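Side-chain contact in putative curved DNA-binding protein (Chaetomium thermophilum var. thermophilum DSM 1495, PDB 4IPA), which is a thermophilic Arx1, a protein of ribosome biogenesis with a methionine-aminopeptidase-like fold of the M24 family, possibly able to bind DNA: residues A[168-171]-A[172-175]. Sequence-based numbering, arbitrary orientation.
Sequences MVPP and GLLA
P170 and L173 bound a type II β-turn, closed by the hydrogen bond from L173 N to P170 O at 3.2 Å with an N-H...O angle of 164°. P171 and G172 hold the two central positions: P171 has the phi that a proline ring imposes, and G172 has a positive phi of 86°, which glycine adopts readily, as is usual at the third position of a type II turn. A type I turn from G172 to A175 follows directly, with A175 N hydrogen-bonded to G172 O at 3.2 Å, so two overlapping β-turns span P170 to A175.

The turns bring V169 against the leucines. V169 CG1 stands anti to the backbone N (chi1 -178°) and meets L174 CD1 at 3.6 Å, the two side chains crossing at roughly a right angle. The same methyl lies 4.1 Å from L173 CB, while L173 CD2 makes a looser approach to P170 CD at 4.3 Å.

This surface loop joins helix 148-167 to helix 179-186. M168 is buried against W251 and V253 of strand 250-258, the central strand of the antiparallel sheet, V169 also touches I356 of the outermost strand 355-360, and L173 touches V247 in a loop.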
loop_
_atom_site.group_PDB
_atom_site.type_symbol
_atom_site.label_atom_id
_atom_site.label_comp_id
_atom_site.label_asym_id
_atom_site.label_seq_id
_atom_site.Cartn_x
_atom_site.Cartn_y
_atom_site.Cartn_z
ATOM N N MET A 168 -10.181 11.006 7.617
ATOM C CA MET A 168 -9.106 11.825 7.064
ATOM C C MET A 168 -9.602 13.124 6.428
ATOM O O MET A 168 -8.819 14.024 6.140
ATOM C CB MET A 168 -8.260 11.021 6.067
ATOM C CG MET A 168 -7.433 9.887 6.695
ATOM S SD MET A 168 -6.388 9.049 5.466
ATOM C CE MET A 168 -5.035 10.224 5.255
ATOM N N VAL A 169 -10.900 13.211 6.190
ATOM C CA VAL A 169 -11.498 14.459 5.753
ATOM C C VAL A 169 -11.292 15.503 6.855
ATOM O O VAL A 169 -11.705 15.291 7.991
ATOM C CB VAL A 169 -12.992 14.271 5.444
ATOM C CG1 VAL A 169 -13.605 15.586 4.938
ATOM C CG2 VAL A 169 -13.156 13.180 4.398
ATOM N N PRO A 170 -10.589 16.604 6.535
ATOM C CA PRO A 170 -10.383 17.706 7.484
ATOM C C PRO A 170 -11.724 18.178 8.035
ATOM O O PRO A 170 -12.693 18.281 7.280
ATOM C CB PRO A 170 -9.752 18.792 6.617
ATOM C CG PRO A 170 -9.004 18.023 5.586
ATOM C CD PRO A 170 -9.860 16.818 5.276
ATOM N N PRO A 171 -11.787 18.437 9.347
ATOM C CA PRO A 171 -13.054 18.742 10.018
ATOM C C PRO A 171 -13.825 19.854 9.316
ATOM O O PRO A 171 -13.268 20.909 9.026
ATOM C CB PRO A 171 -12.603 19.197 11.409
ATOM C CG PRO A 171 -11.318 18.450 11.628
ATOM C CD PRO A 171 -10.647 18.449 10.284
ATOM N N GLY A 172 -15.090 19.595 9.018
ATOM C CA GLY A 172 -15.973 20.622 8.501
ATOM C C GLY A 172 -15.956 20.855 7.000
ATOM O O GLY A 172 -16.831 21.544 6.468
ATOM N N LEU A 173 -14.973 20.284 6.315
ATOM C CA LEU A 173 -14.832 20.481 4.875
ATOM C C LEU A 173 -16.118 20.146 4.113
ATOM O O LEU A 173 -16.477 20.813 3.146
ATOM C CB LEU A 173 -13.663 19.650 4.338
ATOM C CG LEU A 173 -13.257 19.927 2.890
ATOM C CD1 LEU A 173 -12.679 21.351 2.757
ATOM C CD2 LEU A 173 -12.264 18.869 2.379
ATOM N N LEU A 174 -16.824 19.115 4.552
ATOM C CA LEU A 174 -18.016 18.686 3.833
ATOM C C LEU A 174 -19.298 18.827 4.671
ATOM O O LEU A 174 -20.350 18.328 4.286
ATOM C CB LEU A 174 -17.842 17.246 3.332
ATOM C CG LEU A 174 -16.529 16.907 2.595
ATOM C CD1 LEU A 174 -16.284 15.379 2.534
ATOM C CD2 LEU A 174 -16.448 17.542 1.190
ATOM N N ALA A 175 -19.202 19.507 5.812
ATOM C CA ALA A 175 -20.360 19.713 6.682
ATOM C C ALA A 175 -21.504 20.367 5.918
ATOM O O ALA A 175 -21.290 21.255 5.087
ATOM C CB ALA A 175 -19.989 20.557 7.888
#